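Local atomic coordinates of mannitol dehydrogenase (Pseudomonas fluorescens, PDB entry 1LJ8), a protein that binds NAD and probably catalyses the NAD-dependent interconversion of mannitol and fructose as a long-chain dehydrogenase. Residues R73-G78 against D251-V256; F311-R316 against G480-L485; V339-A344 against D396-E401. All coordinates share one frame; numbering follows the deposited sequence.

Interaction 1 (R73-G78 against D251-V256); sequences RDDLAG and DDAWPV
D75 and L76, neighbours on helix 69-77, meet A253 and W254 in the loop that leads into strand 256-258, an outermost strand of the seven-stranded mixed sheet in the Rossmann domain. The pairing is a worked example of how a loop packs on a helix through van der Waals contact, L76 on the ring and D75 on the CB atoms of A253 and W254. L76 comes to the tryptophan at the edge of its ring, near the ring plane: CG lies 4.0 Å from W254 CE3, while CD1 faces CZ3 and CD2 faces CE3, so the fork runs alongside the CE3-CZ3 edge, one methyl to each atom. With CG of W254 anti to its own backbone N (chi1 -170°), the indole is carried toward the helix to receive it. D75 crosses W254 at about a right angle, its carboxylate turned 52° from the indole plane. Its CG rests 3.9 Å from A253 CB, and OD2 lies near CB of the tryptophan. The charge itself is directed within the helix, where OD2 forms a salt bridge with K71. A glycine in place of D75 would probably leave A253 CB and W254 CB without their cover and K71 without its charged mate. W254 also makes a cation-pi contact with R39, and its side chain comes within about 5 Å of the bound NAD. The loop is shaped by an Asx turn, in which W254 N donates to D252 OD1 over 2.9 Å, reaching that oxygen from above the carboxylate plane.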
ATOM      1  N   ARG A  73     -16.797  -6.285   5.207  1.00 12.94           N
ATOM      2  CA  ARG A  73     -17.921  -5.633   5.841  1.00 10.98           C
ATOM      3  C   ARG A  73     -18.687  -6.630   6.728  1.00 13.13           C
ATOM      4  O   ARG A  73     -19.010  -6.323   7.871  1.00 13.05           O
ATOM      5  CB  ARG A  73     -18.844  -5.041   4.723  1.00 10.78           C
ATOM      6  CG  ARG A  73     -19.928  -4.062   5.213  1.00 11.05           C
ATOM      7  CD  ARG A  73     -21.159  -4.793   5.852  1.00 12.26           C
ATOM      8  NE  ARG A  73     -21.692  -5.867   4.995  1.00 13.06           N
ATOM      9  CZ  ARG A  73     -22.508  -5.667   3.960  1.00 15.52           C
ATOM     10  NH1 ARG A  73     -22.906  -4.430   3.639  1.00 14.83           N
ATOM     11  NH2 ARG A  73     -22.926  -6.701   3.220  1.00 14.52           N
ATOM     12  N   ASP A  74     -18.990  -7.814   6.183  1.00 13.23           N
ATOM     13  CA  ASP A  74     -19.742  -8.810   6.941  1.00 13.35           C
ATOM     14  C   ASP A  74     -18.975  -9.270   8.182  1.00 13.29           C
ATOM     15  O   ASP A  74     -19.556  -9.360   9.262  1.00 13.63           O
ATOM     16  CB  ASP A  74     -20.059 -10.030   6.073  1.00 15.65           C
ATOM     17  CG  ASP A  74     -21.081  -9.729   4.967  1.00 17.04           C
ATOM     18  OD1 ASP A  74     -21.736  -8.676   5.015  1.00 15.36           O
ATOM     19  OD2 ASP A  74     -21.224 -10.594   4.072  1.00 17.70           O
ATOM     20  N   ASP A  75     -17.668  -9.494   8.035  1.00 13.32           N
ATOM     21  CA  ASP A  75     -16.855  -9.965   9.160  1.00 14.35           C
ATOM     22  C   ASP A  75     -16.822  -8.907  10.243  1.00 15.63           C
ATOM     23  O   ASP A  75     -16.958  -9.236  11.441  1.00 15.87           O
ATOM     24  CB  ASP A  75     -15.413 -10.298   8.732  1.00 15.73           C
ATOM     25  CG  ASP A  75     -15.301 -11.640   7.957  1.00 17.69           C
ATOM     26  OD1 ASP A  75     -16.250 -12.447   7.960  1.00 17.54           O
ATOM     27  OD2 ASP A  75     -14.234 -11.874   7.361  1.00 17.63           O
ATOM     28  N   LEU A  76     -16.624  -7.639   9.851  1.00 14.45           N
ATOM     29  CA  LEU A  76     -16.589  -6.591  10.853  1.00 14.07           C
ATOM     30  C   LEU A  76     -17.992  -6.369  11.462  1.00 14.34           C
ATOM     31  O   LEU A  76     -18.119  -6.211  12.674  1.00 14.94           O
ATOM     32  CB  LEU A  76     -16.076  -5.259  10.268  1.00 14.60           C
ATOM     33  CG  LEU A  76     -14.605  -5.218   9.872  1.00 15.28           C
ATOM     34  CD1 LEU A  76     -14.306  -3.862   9.236  1.00 16.56           C
ATOM     35  CD2 LEU A  76     -13.724  -5.464  11.104  1.00 19.37           C
ATOM     36  N   ALA A  77     -19.037  -6.344  10.627  1.00 13.76           N
ATOM     37  CA  ALA A  77     -20.392  -6.111  11.152  1.00 14.00           C
ATOM     38  C   ALA A  77     -20.767  -7.182  12.162  1.00 14.27           C
ATOM     39  O   ALA A  77     -21.474  -6.896  13.129  1.00 13.76           O
ATOM     40  CB  ALA A  77     -21.410  -6.079  10.030  1.00 13.43           C
ATOM     41  N   GLY A  78     -20.287  -8.409  11.954  1.00 15.44           N
ATOM     42  CA  GLY A  78     -20.604  -9.471  12.905  1.00 15.98           C
ATOM     43  C   GLY A  78     -19.887  -9.296  14.240  1.00 15.36           C
ATOM     44  O   GLY A  78     -20.132 -10.029  15.208  1.00 15.28           O
ATOM     45  N   ASP A 251     -11.713 -15.155  19.370  1.00 16.01           N
ATOM     46  CA  ASP A 251     -12.137 -15.741  18.106  1.00 16.59           C
ATOM     47  C   ASP A 251     -12.522 -14.502  17.314  1.00 13.61           C
ATOM     48  O   ASP A 251     -13.580 -13.922  17.525  1.00 13.86           O
ATOM     49  CB  ASP A 251     -13.342 -16.672  18.299  1.00 19.24           C
ATOM     50  CG  ASP A 251     -13.005 -17.889  19.156  1.00 26.50           C
ATOM     51  OD1 ASP A 251     -12.032 -18.589  18.801  1.00 29.02           O
ATOM     52  OD2 ASP A 251     -13.716 -18.150  20.184  1.00 30.87           O
ATOM     53  N   ASP A 252     -11.620 -14.057  16.441  1.00 11.34           N
ATOM     54  CA  ASP A 252     -11.847 -12.856  15.642  1.00 11.38           C
ATOM     55  C   ASP A 252     -11.936 -13.330  14.176  1.00 10.17           C
ATOM     56  O   ASP A 252     -11.028 -13.991  13.682  1.00 12.92           O
ATOM     57  CB  ASP A 252     -10.659 -11.893  15.857  1.00 11.28           C
ATOM     58  CG  ASP A 252     -10.874 -10.527  15.218  1.00 13.77           C
ATOM     59  OD1 ASP A 252     -11.629 -10.432  14.226  1.00 13.68           O
ATOM     60  OD2 ASP A 252     -10.276  -9.554  15.713  1.00 13.28           O
ATOM     61  N   ALA A 253     -13.026 -12.990  13.469  1.00 11.51           N
ATOM     62  CA  ALA A 253     -13.169 -13.456  12.101  1.00 12.28           C
ATOM     63  C   ALA A 253     -12.120 -12.771  11.214  1.00 14.52           C
ATOM     64  O   ALA A 253     -11.785 -13.299  10.156  1.00 13.99           O
ATOM     65  CB  ALA A 253     -14.578 -13.123  11.545  1.00 12.10           C
ATOM     66  N   TRP A 254     -11.649 -11.600  11.625  1.00 12.62           N
ATOM     67  CA  TRP A 254     -10.684 -10.876  10.753  1.00 13.24           C
ATOM     68  C   TRP A 254      -9.842  -9.892  11.535  1.00 11.93           C
ATOM     69  O   TRP A 254     -10.018  -8.667  11.475  1.00 12.45           O
ATOM     70  CB  TRP A 254     -11.457 -10.140   9.623  1.00 13.32           C
ATOM     71  CG  TRP A 254     -10.598  -9.548   8.495  1.00 14.14           C
ATOM     72  CD1 TRP A 254      -9.510 -10.119   7.898  1.00 15.09           C
ATOM     73  CD2 TRP A 254     -10.770  -8.267   7.892  1.00 14.34           C
ATOM     74  NE1 TRP A 254      -8.982  -9.245   6.956  1.00 15.89           N
ATOM     75  CE2 TRP A 254      -9.743  -8.105   6.942  1.00 14.76           C
ATOM     76  CE3 TRP A 254     -11.694  -7.224   8.080  1.00 15.37           C
ATOM     77  CZ2 TRP A 254      -9.611  -6.931   6.169  1.00 14.76           C
ATOM     78  CZ3 TRP A 254     -11.560  -6.062   7.331  1.00 15.94           C
ATOM     79  CH2 TRP A 254     -10.524  -5.926   6.388  1.00 15.07           C
ATOM     80  N   PRO A 255      -8.915 -10.424  12.318  1.00 12.38           N
ATOM     81  CA  PRO A 255      -8.062  -9.505  13.070  1.00 11.65           C
ATOM     82  C   PRO A 255      -7.046  -8.896  12.081  1.00 11.84           C
ATOM     83  O   PRO A 255      -6.970  -9.337  10.929  1.00 12.43           O
ATOM     84  CB  PRO A 255      -7.366 -10.419  14.076  1.00 12.35           C
ATOM     85  CG  PRO A 255      -7.234 -11.754  13.324  1.00 11.32           C
ATOM     86  CD  PRO A 255      -8.593 -11.843  12.565  1.00 12.38           C
ATOM     87  N   VAL A 256      -6.313  -7.872  12.500  1.00 11.01           N
ATOM     88  CA  VAL A 256      -5.252  -7.321  11.632  1.00  9.75           C
ATOM     89  C   VAL A 256      -3.935  -7.636  12.362  1.00 13.21           C
ATOM     90  O   VAL A 256      -3.853  -7.483  13.586  1.00 12.89           O
ATOM     91  CB  VAL A 256      -5.375  -5.802  11.372  1.00 10.52           C
ATOM     92  CG1 VAL A 256      -5.218  -4.959  12.682  1.00 11.85           C
ATOM     93  CG2 VAL A 256      -4.267  -5.371  10.332  1.00  9.71           C
TER

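Interaction 2 (F311-R316 against G480-L485)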
ATOM      1  N   PHE A 311      10.346 -16.011  -4.055  1.00 14.70           N
ATOM      2  CA  PHE A 311       9.257 -16.929  -4.412  1.00 15.52           C
ATOM      3  C   PHE A 311       9.807 -18.028  -5.341  1.00 16.78           C
ATOM      4  O   PHE A 311       9.464 -19.208  -5.214  1.00 15.25           O
ATOM      5  CB  PHE A 311       8.141 -16.176  -5.133  1.00 15.02           C
ATOM      6  CG  PHE A 311       6.763 -16.660  -4.765  1.00 17.35           C
ATOM      7  CD1 PHE A 311       6.159 -16.207  -3.593  1.00 16.91           C
ATOM      8  CD2 PHE A 311       6.090 -17.568  -5.578  1.00 16.77           C
ATOM      9  CE1 PHE A 311       4.866 -16.674  -3.223  1.00 18.84           C
ATOM     10  CE2 PHE A 311       4.787 -18.047  -5.231  1.00 18.90           C
ATOM     11  CZ  PHE A 311       4.185 -17.594  -4.049  1.00 18.49           C
ATOM     12  N   LEU A 312      10.644 -17.630  -6.290  1.00 14.53           N
ATOM     13  CA  LEU A 312      11.260 -18.597  -7.216  1.00 14.83           C
ATOM     14  C   LEU A 312      12.108 -19.611  -6.464  1.00 15.19           C
ATOM     15  O   LEU A 312      12.064 -20.806  -6.778  1.00 16.72           O
ATOM     16  CB  LEU A 312      12.159 -17.854  -8.226  1.00 11.62           C
ATOM     17  CG  LEU A 312      11.370 -17.156  -9.329  1.00 12.08           C
ATOM     18  CD1 LEU A 312      12.349 -16.210 -10.044  1.00 14.72           C
ATOM     19  CD2 LEU A 312      10.727 -18.155 -10.351  1.00 14.92           C
ATOM     20  N   LYS A 313      12.866 -19.147  -5.482  1.00 15.14           N
ATOM     21  CA  LYS A 313      13.724 -20.024  -4.698  1.00 17.51           C
ATOM     22  C   LYS A 313      12.877 -20.991  -3.857  1.00 18.91           C
ATOM     23  O   LYS A 313      13.361 -22.061  -3.442  1.00 19.26           O
ATOM     24  CB  LYS A 313      14.635 -19.191  -3.815  1.00 18.01           C
ATOM     25  CG  LYS A 313      15.614 -19.988  -2.967  1.00 19.54           C
ATOM     26  CD  LYS A 313      16.542 -20.909  -3.827  1.00 17.68           C
ATOM     27  CE  LYS A 313      17.428 -21.773  -2.911  1.00 18.97           C
ATOM     28  NZ  LYS A 313      18.355 -22.650  -3.727  1.00 15.70           N
ATOM     29  N   GLY A 314      11.610 -20.640  -3.652  1.00 18.74           N
ATOM     30  CA  GLY A 314      10.736 -21.498  -2.858  1.00 18.98           C
ATOM     31  C   GLY A 314      10.413 -20.904  -1.489  1.00 20.61           C
ATOM     32  O   GLY A 314       9.644 -21.512  -0.713  1.00 23.36           O
ATOM     33  N   TYR A 315      10.969 -19.745  -1.152  1.00 18.67           N
ATOM     34  CA  TYR A 315      10.647 -19.139   0.151  1.00 19.41           C
ATOM     35  C   TYR A 315       9.224 -18.618   0.068  1.00 18.62           C
ATOM     36  O   TYR A 315       8.703 -18.372  -1.046  1.00 18.22           O
ATOM     37  CB  TYR A 315      11.581 -17.974   0.471  1.00 20.59           C
ATOM     38  CG  TYR A 315      13.033 -18.360   0.600  1.00 20.63           C
ATOM     39  CD1 TYR A 315      14.039 -17.555   0.070  1.00 20.66           C
ATOM     40  CD2 TYR A 315      13.407 -19.507   1.298  1.00 22.56           C
ATOM     41  CE1 TYR A 315      15.387 -17.883   0.230  1.00 20.13           C
ATOM     42  CE2 TYR A 315      14.754 -19.851   1.466  1.00 22.55           C
ATOM     43  CZ  TYR A 315      15.733 -19.041   0.925  1.00 23.11           C
ATOM     44  OH  TYR A 315      17.052 -19.436   1.032  1.00 22.45           O
ATOM     45  N   ARG A 316       8.577 -18.472   1.230  1.00 17.89           N
ATOM     46  CA  ARG A 316       7.196 -17.954   1.228  1.00 16.74           C
ATOM     47  C   ARG A 316       6.987 -16.792   2.201  1.00 14.53           C
ATOM     48  O   ARG A 316       5.925 -16.161   2.194  1.00 15.22           O
ATOM     49  CB  ARG A 316       6.191 -19.098   1.505  1.00 18.42           C
ATOM     50  CG  ARG A 316       5.976 -20.043   0.284  1.00 20.53           C
ATOM     51  CD  ARG A 316       5.428 -19.326  -0.944  1.00 21.63           C
ATOM     52  NE  ARG A 316       5.153 -20.190  -2.120  1.00 24.80           N
ATOM     53  CZ  ARG A 316       6.024 -20.482  -3.092  1.00 25.57           C
ATOM     54  NH1 ARG A 316       7.261 -19.999  -3.059  1.00 22.75           N
ATOM     55  NH2 ARG A 316       5.633 -21.216  -4.133  1.00 25.75           N
ATOM     56  N   GLY A 480      19.461 -21.123 -11.777  1.00 16.94           N
ATOM     57  CA  GLY A 480      18.768 -20.929 -10.516  1.00 16.87           C
ATOM     58  C   GLY A 480      19.092 -19.617  -9.794  1.00 17.02           C
ATOM     59  O   GLY A 480      20.099 -18.943 -10.033  1.00 16.90           O
ATOM     60  N   VAL A 481      18.211 -19.252  -8.870  1.00 14.03           N
ATOM     61  CA  VAL A 481      18.365 -18.030  -8.081  1.00 14.03           C
ATOM     62  C   VAL A 481      19.690 -17.985  -7.294  1.00 15.42           C
ATOM     63  O   VAL A 481      20.420 -16.991  -7.353  1.00 16.03           O
ATOM     64  CB  VAL A 481      17.185 -17.921  -7.054  1.00 14.24           C
ATOM     65  CG1 VAL A 481      17.418 -16.770  -6.057  1.00 13.79           C
ATOM     66  CG2 VAL A 481      15.859 -17.767  -7.802  1.00 13.08           C
ATOM     67  N   THR A 482      20.000 -19.062  -6.567  1.00 14.42           N
ATOM     68  CA  THR A 482      21.182 -19.053  -5.723  1.00 15.35           C
ATOM     69  C   THR A 482      22.481 -18.825  -6.494  1.00 15.42           C
ATOM     70  O   THR A 482      23.283 -17.974  -6.141  1.00 14.48           O
ATOM     71  CB  THR A 482      21.277 -20.352  -4.904  1.00 17.63           C
ATOM     72  OG1 THR A 482      20.140 -20.398  -4.014  1.00 19.15           O
ATOM     73  CG2 THR A 482      22.587 -20.384  -4.054  1.00 16.59           C
ATOM     74  N   THR A 483      22.671 -19.583  -7.553  1.00 15.71           N
ATOM     75  CA  THR A 483      23.898 -19.423  -8.337  1.00 18.63           C
ATOM     76  C   THR A 483      23.927 -18.046  -9.004  1.00 17.98           C
ATOM     77  O   THR A 483      24.960 -17.397  -9.070  1.00 18.70           O
ATOM     78  CB  THR A 483      23.982 -20.560  -9.365  1.00 21.32           C
ATOM     79  OG1 THR A 483      24.290 -21.782  -8.662  1.00 23.25           O
ATOM     80  CG2 THR A 483      25.058 -20.282 -10.405  1.00 21.20           C
ATOM     81  N   THR A 484      22.781 -17.573  -9.478  1.00 17.53           N
ATOM     82  CA  THR A 484      22.750 -16.246 -10.107  1.00 17.64           C
ATOM     83  C   THR A 484      23.181 -15.162  -9.104  1.00 18.14           C
ATOM     84  O   THR A 484      23.937 -14.254  -9.444  1.00 16.59           O
ATOM     85  CB  THR A 484      21.344 -15.971 -10.637  1.00 16.71           C
ATOM     86  OG1 THR A 484      21.051 -16.930 -11.661  1.00 17.63           O
ATOM     87  CG2 THR A 484      21.219 -14.565 -11.196  1.00 15.59           C
ATOM     88  N   LEU A 485      22.669 -15.227  -7.869  1.00 18.52           N
ATOM     89  CA  LEU A 485      23.035 -14.242  -6.860  1.00 18.15           C
ATOM     90  C   LEU A 485      24.510 -14.362  -6.533  1.00 19.52           C
ATOM     91  O   LEU A 485      25.171 -13.360  -6.367  1.00 18.96           O
ATOM     92  CB  LEU A 485      22.221 -14.399  -5.550  1.00 17.95           C
ATOM     93  CG  LEU A 485      20.780 -13.853  -5.670  1.00 17.30           C
ATOM     94  CD1 LEU A 485      20.008 -14.150  -4.375  1.00 18.36           C
ATOM     95  CD2 LEU A 485      20.793 -12.353  -5.944  1.00 17.66           C
TER
HETATM   96  O   HOH W   1      18.613 -21.603  -6.583  1.00 17.17           O
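The polar part of this contact belongs to K313 and T482. The ammonium NZ of K313 donates to T482 OG1 at 2.9 Å, and the same nitrogen gives a second bond to a water that also accepts from T482 N, 2.9 Å from the water oxygen. One lysine thus holds the threonine twice, directly at its hydroxyl and through solvent at its backbone. The chain of K313 reaches this place by a bend at chi2 (58°), after which CD, CE and NZ run out extended to T482 OG1.

The apolar part lies beside it. V481 points at helix 289-313 and sets CG2 3.7 Å from L312 CB, with K313 N also near that methyl. F327 of helix 325-339 touches V481 too, and L412 of helix 401-413 touches L312, so the pair belongs to the all-helical packing of the C-terminal domain.

The third kind is local to 311-316. Helix 289-313, which carries L312 and K313, ends in a Schellman motif with G314 at C-prime, its phi positive; G314 N bonds to F311 O at 3.0 Å. Within the same segment, R316 NH1 donates to F311 O in the carbonyl plane, on a lone pair, and to Y315 O from above that carbonyl's plane.

Interaction 3 (V339-A344 against D396-E401); sequences VTPNLA and DGRETE
Two torsions bring N342 and R398 together across this surface contact. In N342, CG stands beside the backbone N and anti to the carbonyl carbon (chi1 -49°), which sends the amide oxygen out from the short 3-10 segment 340-342. R398 starts with its CG likewise anti to the carbonyl carbon and then bends at chi3 (64°), turning the guanidinium toward the asparagine from the opposite direction. The two flat groups meet steeply, their planes 76° apart, with N342 OD1 at the guanidinium edge. R398 NH1 makes a fairly straight bond to N342 OD1 at 2.8 Å; R398 NH2 adds a weak one to the same oxygen at 3.3 Å. P341 lies obliquely to the group, its CG 3.6 Å from R398 NH2.

The arginine is also held from its own segment. NH1 forms a salt bridge with D396 OD2 at 2.9 Å, using the anti lone pair of that oxygen, and D396 OD2 is shared with R392 of helix 387-396. The other terminal nitrogen, NH2, donates to the carbonyl O of L337 in helix 325-339. The contact therefore ties the C-terminal end of helix 325-339 to the loop that follows the Schellman motif at G397.

Since NH1 is gripped by a neutral amide and a carboxylate, both close to the guanidinium plane, the group should be hindered from rotating, and D396 probably offsets the positive charge that the amide cannot.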
ATOM      1  N   VAL A 339      20.206   2.662  -4.862  1.00 13.06           N
ATOM      2  CA  VAL A 339      19.218   3.636  -4.398  1.00 12.89           C
ATOM      3  C   VAL A 339      19.778   4.830  -3.629  1.00 14.62           C
ATOM      4  O   VAL A 339      19.435   5.964  -3.920  1.00 14.80           O
ATOM      5  CB  VAL A 339      18.124   2.913  -3.484  1.00 14.21           C
ATOM      6  CG1 VAL A 339      17.094   3.949  -2.959  1.00 14.31           C
ATOM      7  CG2 VAL A 339      17.438   1.762  -4.308  1.00 13.43           C
ATOM      8  N   THR A 340      20.632   4.564  -2.643  1.00 14.95           N
ATOM      9  CA  THR A 340      21.128   5.638  -1.778  1.00 15.80           C
ATOM     10  C   THR A 340      21.663   6.875  -2.465  1.00 16.35           C
ATOM     11  O   THR A 340      21.282   8.001  -2.102  1.00 15.60           O
ATOM     12  CB  THR A 340      22.166   5.068  -0.734  1.00 18.03           C
ATOM     13  OG1 THR A 340      21.484   4.180   0.169  1.00 16.43           O
ATOM     14  CG2 THR A 340      22.771   6.205   0.093  1.00 17.94           C
ATOM     15  N   PRO A 341      22.516   6.713  -3.487  1.00 16.72           N
ATOM     16  CA  PRO A 341      23.054   7.912  -4.168  1.00 17.71           C
ATOM     17  C   PRO A 341      21.990   8.775  -4.838  1.00 18.05           C
ATOM     18  O   PRO A 341      22.266   9.918  -5.240  1.00 18.09           O
ATOM     19  CB  PRO A 341      23.997   7.335  -5.239  1.00 18.25           C
ATOM     20  CG  PRO A 341      24.397   5.971  -4.717  1.00 19.38           C
ATOM     21  CD  PRO A 341      23.057   5.472  -4.088  1.00 18.50           C
ATOM     22  N   ASN A 342      20.792   8.229  -5.016  1.00 15.29           N
ATOM     23  CA  ASN A 342      19.741   8.969  -5.721  1.00 16.43           C
ATOM     24  C   ASN A 342      18.829   9.773  -4.786  1.00 16.19           C
ATOM     25  O   ASN A 342      17.988  10.569  -5.255  1.00 18.84           O
ATOM     26  CB  ASN A 342      18.802   8.002  -6.487  1.00 16.86           C
ATOM     27  CG  ASN A 342      19.539   6.973  -7.339  1.00 17.60           C
ATOM     28  OD1 ASN A 342      20.718   7.129  -7.637  1.00 18.81           O
ATOM     29  ND2 ASN A 342      18.824   5.909  -7.738  1.00 15.84           N
ATOM     30  N   LEU A 343      18.963   9.548  -3.493  1.00 15.56           N
ATOM     31  CA  LEU A 343      18.052  10.155  -2.516  1.00 15.29           C
ATOM     32  C   LEU A 343      18.291  11.602  -2.158  1.00 18.78           C
ATOM     33  O   LEU A 343      19.434  12.024  -1.971  1.00 17.21           O
ATOM     34  CB  LEU A 343      18.058   9.314  -1.218  1.00 15.59           C
ATOM     35  CG  LEU A 343      17.637   7.851  -1.430  1.00 15.00           C
ATOM     36  CD1 LEU A 343      17.736   7.047  -0.104  1.00 15.99           C
ATOM     37  CD2 LEU A 343      16.161   7.843  -1.949  1.00 15.67           C
ATOM     38  N   ALA A 344      17.186  12.341  -2.076  1.00 17.58           N
ATOM     39  CA  ALA A 344      17.199  13.738  -1.665  1.00 19.90           C
ATOM     40  C   ALA A 344      17.518  13.720  -0.183  1.00 20.35           C
ATOM     41  O   ALA A 344      17.344  12.708   0.513  1.00 20.26           O
ATOM     42  CB  ALA A 344      15.836  14.383  -1.925  1.00 18.74           C
ATOM     43  N   ASP A 396      22.441   7.897 -15.550  1.00 18.74           N
ATOM     44  CA  ASP A 396      23.770   8.158 -15.039  1.00 20.37           C
ATOM     45  C   ASP A 396      24.849   7.283 -15.665  1.00 20.29           C
ATOM     46  O   ASP A 396      26.033   7.514 -15.415  1.00 22.41           O
ATOM     47  CB  ASP A 396      23.856   7.927 -13.522  1.00 18.59           C
ATOM     48  CG  ASP A 396      23.136   8.976 -12.703  1.00 21.40           C
ATOM     49  OD1 ASP A 396      22.820  10.080 -13.220  1.00 22.08           O
ATOM     50  OD2 ASP A 396      22.909   8.684 -11.518  1.00 21.20           O
ATOM     51  N   GLY A 397      24.446   6.261 -16.423  1.00 20.28           N
ATOM     52  CA  GLY A 397      25.402   5.348 -17.012  1.00 20.10           C
ATOM     53  C   GLY A 397      25.963   4.458 -15.922  1.00 20.74           C
ATOM     54  O   GLY A 397      27.090   4.006 -16.049  1.00 21.63           O
ATOM     55  N   ARG A 398      25.208   4.233 -14.837  1.00 19.12           N
ATOM     56  CA  ARG A 398      25.650   3.369 -13.719  1.00 18.23           C
ATOM     57  C   ARG A 398      25.213   1.907 -13.951  1.00 18.33           C
ATOM     58  O   ARG A 398      24.347   1.644 -14.776  1.00 17.70           O
ATOM     59  CB  ARG A 398      25.095   3.885 -12.385  1.00 18.92           C
ATOM     60  CG  ARG A 398      25.852   5.136 -11.880  1.00 20.41           C
ATOM     61  CD  ARG A 398      24.998   5.997 -10.972  1.00 20.01           C
ATOM     62  NE  ARG A 398      24.614   5.308  -9.740  1.00 20.50           N
ATOM     63  CZ  ARG A 398      23.497   5.594  -9.073  1.00 20.52           C
ATOM     64  NH1 ARG A 398      22.681   6.545  -9.539  1.00 16.62           N
ATOM     65  NH2 ARG A 398      23.202   4.940  -7.949  1.00 17.56           N
ATOM     66  N   GLU A 399      25.814   0.983 -13.213  1.00 16.70           N
ATOM     67  CA  GLU A 399      25.539  -0.462 -13.382  1.00 18.23           C
ATOM     68  C   GLU A 399      24.057  -0.754 -13.156  1.00 16.68           C
ATOM     69  O   GLU A 399      23.537  -0.367 -12.116  1.00 18.46           O
ATOM     70  CB  GLU A 399      26.374  -1.252 -12.361  1.00 19.11           C
ATOM     71  CG  GLU A 399      26.063  -2.786 -12.219  1.00 25.34           C
ATOM     72  CD  GLU A 399      26.337  -3.641 -13.494  1.00 30.56           C
ATOM     73  OE1 GLU A 399      25.478  -3.735 -14.436  1.00 29.34           O
ATOM     74  OE2 GLU A 399      27.451  -4.235 -13.556  1.00 35.85           O
ATOM     75  N   THR A 400      23.390  -1.427 -14.096  1.00 16.18           N
ATOM     76  CA  THR A 400      21.955  -1.732 -13.883  1.00 15.48           C
ATOM     77  C   THR A 400      21.678  -3.180 -13.505  1.00 16.99           C
ATOM     78  O   THR A 400      20.522  -3.536 -13.249  1.00 16.22           O
ATOM     79  CB  THR A 400      21.100  -1.446 -15.151  1.00 16.05           C
ATOM     80  OG1 THR A 400      21.500  -2.315 -16.224  1.00 16.56           O
ATOM     81  CG2 THR A 400      21.251   0.032 -15.585  1.00 18.38           C
ATOM     82  N   GLU A 401      22.718  -3.999 -13.463  1.00 16.39           N
ATOM     83  CA  GLU A 401      22.530  -5.426 -13.245  1.00 16.92           C
ATOM     84  C   GLU A 401      21.705  -5.855 -12.043  1.00 15.76           C
ATOM     85  O   GLU A 401      20.857  -6.749 -12.174  1.00 16.89           O
ATOM     86  CB  GLU A 401      23.875  -6.141 -13.182  1.00 19.80           C
ATOM     87  CG  GLU A 401      23.767  -7.555 -13.687  1.00 25.15           C
ATOM     88  CD  GLU A 401      24.295  -7.644 -15.113  1.00 30.24           C
ATOM     89  OE1 GLU A 401      24.460  -6.575 -15.768  1.00 31.20           O
ATOM     90  OE2 GLU A 401      24.531  -8.765 -15.568  1.00 30.70           O
TER

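Overall arrangement
The three contacts are spread over the Rossmann and C-terminal parts of the chain, and only interaction 1 lies near the cofactor. Interaction 1 sits in the Rossmann domain: besides NAD, the side chain of W254 has G36, an NAD-binding residue, within about 5 Å. Interactions 2 and 3 belong to the helical C-terminal region, away from the annotated sites, and lie 24 Å apart between centres, with nearest atoms about 8 Å apart. Along the chain, interaction 3 is nested within the loop closed by interaction 2, whereas interaction 1 closes before either opens. Interactions 1 and 3 stand on opposite sides of the chain's centre, 44 Å between their own centres.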